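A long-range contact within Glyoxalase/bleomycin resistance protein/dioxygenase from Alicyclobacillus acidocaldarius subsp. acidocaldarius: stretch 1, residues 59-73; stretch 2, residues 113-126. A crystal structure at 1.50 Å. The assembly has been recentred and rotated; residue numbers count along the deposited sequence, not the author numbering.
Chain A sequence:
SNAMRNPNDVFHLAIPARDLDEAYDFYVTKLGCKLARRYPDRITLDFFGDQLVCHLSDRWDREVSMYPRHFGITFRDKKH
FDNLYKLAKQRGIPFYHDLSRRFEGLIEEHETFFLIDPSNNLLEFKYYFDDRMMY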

# COMPACT_ATOMS: atom_id res chain seq x y z
N ARG A 59 36.18 0.07 20.63
CA ARG A 59 35.77 1.46 20.84
C ARG A 59 34.30 1.60 21.24
O ARG A 59 33.57 2.41 20.68
N TRP A 60 33.89 0.79 22.20
CA TRP A 60 32.57 0.89 22.82
C TRP A 60 32.71 1.66 24.12
O TRP A 60 33.79 1.64 24.73
N ASP A 61 31.65 2.35 24.53
CA ASP A 61 31.69 3.22 25.71
C ASP A 61 31.74 2.39 26.98
O ASP A 61 30.85 1.57 27.23
N ARG A 62 32.76 2.62 27.81
CA ARG A 62 32.83 1.95 29.11
C ARG A 62 31.93 2.62 30.12
O ARG A 62 31.47 1.97 31.04
N GLU A 63 31.69 3.92 29.95
CA GLU A 63 30.83 4.68 30.86
C GLU A 63 29.67 5.18 30.02
O GLU A 63 29.89 5.77 28.96
N VAL A 64 28.45 4.95 30.48
CA VAL A 64 27.29 5.21 29.65
C VAL A 64 26.43 6.33 30.23
O VAL A 64 26.17 6.36 31.42
N SER A 65 26.05 7.28 29.38
CA SER A 65 25.02 8.26 29.71
C SER A 65 24.02 8.36 28.55
O SER A 65 24.35 8.06 27.40
N MSE A 66 22.79 8.78 28.86
CA MSE A 66 21.69 8.80 27.91
C MSE A 66 22.04 9.53 26.63
O MSE A 66 21.73 9.06 25.54
N TYR A 67 22.69 10.67 26.76
CA TYR A 67 23.04 11.51 25.61
C TYR A 67 24.54 11.44 25.37
O TYR A 67 25.31 11.19 26.29
N PRO A 68 24.99 11.69 24.12
CA PRO A 68 24.28 12.14 22.95
C PRO A 68 23.94 11.03 21.94
O PRO A 68 23.42 11.34 20.86
N ARG A 69 24.20 9.77 22.31
CA ARG A 69 24.02 8.61 21.41
C ARG A 69 23.07 7.54 21.95
O ARG A 69 23.26 6.99 23.05
N HIS A 70 22.09 7.21 21.12
CA HIS A 70 21.17 6.11 21.31
C HIS A 70 20.36 5.92 20.04
O HIS A 70 20.40 6.80 19.17
N PHE A 71 19.67 4.80 19.90
CA PHE A 71 18.89 4.52 18.70
C PHE A 71 17.73 3.62 19.03
O PHE A 71 17.74 2.96 20.09
N GLY A 72 16.80 3.51 18.12
CA GLY A 72 15.74 2.55 18.26
C GLY A 72 14.63 2.81 17.31
O GLY A 72 14.84 3.39 16.22
N ILE A 73 13.44 2.37 17.69
CA ILE A 73 12.24 2.46 16.87
C ILE A 73 11.18 3.26 17.59
O ILE A 73 10.99 3.08 18.80
N PHE A 113 11.20 3.60 26.85
CA PHE A 113 12.08 2.80 27.70
C PHE A 113 13.41 2.61 26.98
O PHE A 113 13.44 2.69 25.75
N PHE A 114 14.48 2.45 27.74
CA PHE A 114 15.81 2.22 27.18
C PHE A 114 16.32 0.85 27.59
O PHE A 114 16.34 0.52 28.79
N LEU A 115 16.77 0.07 26.62
CA LEU A 115 17.52 -1.16 26.84
C LEU A 115 19.01 -0.85 26.67
O LEU A 115 19.37 0.22 26.17
N ILE A 116 19.87 -1.76 27.13
CA ILE A 116 21.32 -1.57 27.02
C ILE A 116 21.95 -2.85 26.58
O ILE A 116 21.69 -3.92 27.14
N ASP A 117 22.71 -2.79 25.48
CA ASP A 117 23.36 -3.97 24.95
C ASP A 117 24.70 -4.25 25.68
O ASP A 117 25.13 -3.46 26.53
N PRO A 118 25.33 -5.40 25.40
CA PRO A 118 26.50 -5.78 26.22
C PRO A 118 27.71 -4.87 26.05
O PRO A 118 28.63 -4.92 26.86
N SER A 119 27.71 -4.05 24.99
CA SER A 119 28.77 -3.10 24.78
C SER A 119 28.32 -1.67 25.10
O SER A 119 28.91 -0.70 24.64
N ASN A 120 27.26 -1.55 25.92
CA ASN A 120 26.75 -0.28 26.44
C ASN A 120 26.16 0.67 25.40
O ASN A 120 26.00 1.84 25.66
N ASN A 121 25.78 0.12 24.24
CA ASN A 121 24.91 0.86 23.33
C ASN A 121 23.51 0.97 23.89
O ASN A 121 22.97 -0.03 24.41
N LEU A 122 22.93 2.16 23.79
CA LEU A 122 21.60 2.43 24.34
C LEU A 122 20.53 2.37 23.23
O LEU A 122 20.63 3.08 22.22
N LEU A 123 19.52 1.51 23.44
CA LEU A 123 18.38 1.35 22.57
C LEU A 123 17.22 2.05 23.22
O LEU A 123 16.86 1.70 24.35
N GLU A 124 16.61 3.00 22.52
CA GLU A 124 15.41 3.65 23.02
C GLU A 124 14.22 3.33 22.13
O GLU A 124 14.30 3.43 20.90
N PHE A 125 13.10 2.92 22.74
CA PHE A 125 11.86 2.68 22.02
C PHE A 125 10.84 3.66 22.50
O PHE A 125 10.81 3.95 23.70
N LYS A 126 10.04 4.20 21.58
CA LYS A 126 9.14 5.29 21.89
C LYS A 126 7.75 5.05 21.30
O LYS A 126 7.58 4.35 20.31

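Residues 70-73 and 122-126 run side by side in roughly the same direction, their axes 38° apart, and three backbone hydrogen bonds join them. Phe71 N donates to Leu122 O (3.0 Å) and Glu124 N donates to Phe71 O (2.7 Å), so both polar backbone atoms of Phe71 are used across the contact. Further along, Lys126 N donates to Ile73 O (3.1 Å). CA-H...O contacts supplement these hydrogen bonds, among them Leu123 CA to Phe71 O at 3.0 Å. Gly72 suits its place for two reasons: its backbone angles would jam a CB against the preceding carbonyl, and that CB would lie 1.8 Å from Glu124 O. Without one, Gly72 CA approaches Glu124 O to 3.1 Å.

His70 points toward the other stretch in a p rotamer. Its ND1 donates to Met66 O (2.8 Å), linking the imidazole to the backbone four residues earlier in the same stretch. One face of the imidazole then receives the edge of Phe114 (chi1 m), with centroids 5.3 Å apart and planes at 78°; the closest atoms are His70 CG and Phe114 CE1, at 3.9 Å. Selenomethionine Met66, with chi1 and chi2 both t, extends its end over a face of the same phenyl ring, placing CE 3.9 Å from the Phe114 ring centroid in a CH-pi contact. A long, flexible side chain can make this reach although its CA-to-CB bond points sideways.

Leu122 (m, t) buries more area than any other residue in the contact. Its CD1 lies 3.6 Å from Met66 CA, and its CG 3.7 Å from Val64 CG2. Val64, a compact p rotamer pointing toward stretch 2, also touches Ile116, CG1 to CD1 at 4.0 Å. Phe71 (p) starts away from stretch 2, yet its ring returns to bring CZ within 3.7 Å of Leu123 CG. Beyond the glycine, Ile73 (m, m) packs its CB 4.0 Å from Phe125 CD1.

The turn from Asp117 to Asn120 supplies the polar end. Asp117 OD1 accepts from Ser119 N (2.9 Å) and Asn121 N (3.0 Å), while Asp117 OD2 accepts from Asn121 ND2 (3.1 Å); a carboxylate is well suited to gathering these donors. Asn120, with positive phi and an m rotamer, points toward stretch 1, where its ND2 donates to Asp61 O (2.8 Å). An amide can thus satisfy a loop carbonyl that has no strand partner here. The same ND2 lies at the edge of the Trp60 ring, 3.8 Å from CZ3. Trp60 (p) also sets its CB 3.4 Å from Ser119 O, and its own O accepts from Arg62 NH1 (3.0 Å).

Three waters link polar atoms of the two stretches. Water 1 accepts from Asp61 N (2.9 Å) and lies 2.8 Å from Ser119 O. Water 2 lies between Asp61 OD2 (3.0 Å) and Asn120 O (2.8 Å). Water 3 donates to Arg69 O (2.9 Å) and accepts from Leu122 N (2.9 Å), joining the two backbones just before the direct hydrogen bond from Phe71 N to Leu122 O.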

# COMPACT_ATOMS: atom_id res chain seq x y z
CB ARG A 59 36.02 2.25 19.56
CG ARG A 59 37.49 2.35 19.15
CD ARG A 59 37.55 3.11 17.84
NE ARG A 59 38.87 3.14 17.21
CZ ARG A 59 39.11 2.92 15.92
NH1 ARG A 59 38.12 2.61 15.07
NH2 ARG A 59 40.36 2.99 15.46
CB TRP A 60 31.98 -0.50 23.08
CG TRP A 60 32.90 -1.45 23.81
CD1 TRP A 60 33.93 -2.16 23.28
CD2 TRP A 60 32.86 -1.79 25.20
NE1 TRP A 60 34.54 -2.91 24.25
CE2 TRP A 60 33.90 -2.69 25.45
CE3 TRP A 60 32.03 -1.40 26.27
CZ2 TRP A 60 34.14 -3.24 26.71
CZ3 TRP A 60 32.27 -1.93 27.51
CH2 TRP A 60 33.32 -2.85 27.72
CB ASP A 61 30.46 4.13 25.78
CG ASP A 61 30.39 5.13 24.65
OD1 ASP A 61 31.42 5.35 23.98
OD2 ASP A 61 29.29 5.71 24.44
CB ARG A 62 34.27 1.92 29.64
CG ARG A 62 35.01 0.66 29.28
CD ARG A 62 35.24 0.58 27.79
NE ARG A 62 36.18 -0.48 27.48
CZ ARG A 62 36.63 -0.74 26.25
NH1 ARG A 62 36.21 -0.05 25.21
NH2 ARG A 62 37.49 -1.73 26.07
CB GLU A 63 31.60 5.87 31.45
CG GLU A 63 31.37 6.16 32.95
CD GLU A 63 32.51 6.99 33.56
OE1 GLU A 63 32.33 8.23 33.73
OE2 GLU A 63 33.59 6.41 33.83
CB VAL A 64 26.46 3.91 29.44
CG1 VAL A 64 25.88 3.40 30.76
CG2 VAL A 64 25.37 4.13 28.42
CB SER A 65 25.63 9.62 30.09
OG SER A 65 26.37 10.17 29.01
CB MSE A 66 20.45 9.44 28.55
CG MSE A 66 19.19 9.48 27.68
SE MSE A 66 17.57 9.86 28.71
CE MSE A 66 17.47 8.20 29.71
CB TYR A 67 22.60 12.95 25.87
CG TYR A 67 21.13 13.04 26.15
CD1 TYR A 67 20.66 13.18 27.47
CD2 TYR A 67 20.19 12.94 25.13
CE1 TYR A 67 19.29 13.24 27.73
CE2 TYR A 67 18.83 13.01 25.38
CZ TYR A 67 18.38 13.16 26.68
OH TYR A 67 17.03 13.23 26.92
CB PRO A 68 25.29 13.08 22.32
CG PRO A 68 26.55 12.39 22.51
CD PRO A 68 26.44 11.70 23.88
CB ARG A 69 25.37 7.93 21.12
CG ARG A 69 26.36 8.83 20.34
CD ARG A 69 27.50 8.04 19.84
NE ARG A 69 28.49 8.85 19.11
CZ ARG A 69 28.36 9.22 17.84
NH1 ARG A 69 27.26 8.92 17.15
NH2 ARG A 69 29.32 9.94 17.26
CB HIS A 70 20.23 6.31 22.53
CG HIS A 70 19.53 7.63 22.58
ND1 HIS A 70 19.96 8.65 23.40
CD2 HIS A 70 18.36 8.07 22.02
CE1 HIS A 70 19.12 9.67 23.31
NE2 HIS A 70 18.14 9.34 22.48
CB PHE A 71 19.76 3.84 17.62
CG PHE A 71 20.23 2.46 18.00
CD1 PHE A 71 19.56 1.31 17.56
CD2 PHE A 71 21.38 2.31 18.78
CE1 PHE A 71 20.02 0.02 17.89
CE2 PHE A 71 21.84 1.05 19.14
CZ PHE A 71 21.15 -0.11 18.70
CB ILE A 73 11.68 1.08 16.49
CG1 ILE A 73 12.77 0.18 15.90
CG2 ILE A 73 10.46 1.23 15.59
CD1 ILE A 73 13.41 0.67 14.52
CB PHE A 113 11.47 1.46 28.13
CG PHE A 113 11.10 0.54 27.00
CD1 PHE A 113 11.97 -0.45 26.56
CD2 PHE A 113 9.85 0.62 26.40
CE1 PHE A 113 11.59 -1.33 25.58
CE2 PHE A 113 9.51 -0.24 25.37
CZ PHE A 113 10.38 -1.21 24.98
CB PHE A 114 16.81 3.22 27.72
CG PHE A 114 16.71 4.61 27.16
CD1 PHE A 114 17.70 5.08 26.31
CD2 PHE A 114 15.69 5.46 27.51
CE1 PHE A 114 17.66 6.38 25.81
CE2 PHE A 114 15.63 6.75 26.99
CZ PHE A 114 16.63 7.21 26.14
CB LEU A 115 17.11 -2.25 25.86
CG LEU A 115 15.62 -2.55 25.75
CD1 LEU A 115 15.37 -3.63 24.79
CD2 LEU A 115 15.06 -2.92 27.17
CB ILE A 116 21.93 -0.98 28.34
CG1 ILE A 116 23.43 -0.69 28.20
CG2 ILE A 116 21.61 -1.91 29.55
CD1 ILE A 116 24.05 0.08 29.37
CB ASP A 117 23.44 -3.93 23.39
CG ASP A 117 24.65 -3.24 22.82
OD1 ASP A 117 25.52 -2.80 23.57
OD2 ASP A 117 24.73 -3.18 21.54
CB PRO A 118 26.80 -7.21 25.76
CG PRO A 118 25.52 -7.71 25.19
CD PRO A 118 24.88 -6.52 24.56
CB SER A 119 29.27 -3.22 23.34
OG SER A 119 29.63 -4.53 23.05
CB ASN A 120 27.81 0.47 27.28
CG ASN A 120 28.16 -0.27 28.56
OD1 ASN A 120 27.36 -1.05 29.10
ND2 ASN A 120 29.38 -0.04 29.04
CB ASN A 121 24.84 0.17 21.97
CG ASN A 121 26.17 0.21 21.26
OD1 ASN A 121 26.64 1.27 20.87
ND2 ASN A 121 26.79 -0.94 21.13
CB LEU A 122 21.55 3.78 25.03
CG LEU A 122 22.38 3.95 26.32
CD1 LEU A 122 22.22 5.37 26.83
CD2 LEU A 122 22.03 2.92 27.43
CB LEU A 123 18.03 -0.11 22.41
CG LEU A 123 18.99 -0.99 21.58
CD1 LEU A 123 20.27 -1.18 22.33
CD2 LEU A 123 18.32 -2.31 21.23
CB GLU A 124 15.56 5.16 23.11
CG GLU A 124 14.31 5.81 23.72
CD GLU A 124 14.26 7.33 23.65
OE1 GLU A 124 14.95 7.93 22.78
OE2 GLU A 124 13.51 7.93 24.48
CB PHE A 125 11.41 1.23 22.17
CG PHE A 125 12.42 0.27 21.65
CD1 PHE A 125 12.45 -0.00 20.28
CD2 PHE A 125 13.37 -0.29 22.46
CE1 PHE A 125 13.41 -0.86 19.75
CE2 PHE A 125 14.32 -1.15 21.92
CZ PHE A 125 14.35 -1.42 20.55
CB LYS A 126 9.65 6.63 21.32
CG LYS A 126 10.98 7.10 21.84
CD LYS A 126 11.26 8.57 21.47
CE LYS A 126 11.90 8.65 20.05
NZ LYS A 126 12.43 10.05 19.76
O HOH W 1 29.09 1.76 23.26
O HOH W 2 26.92 3.91 23.99
O HOH W 3 24.52 4.41 22.88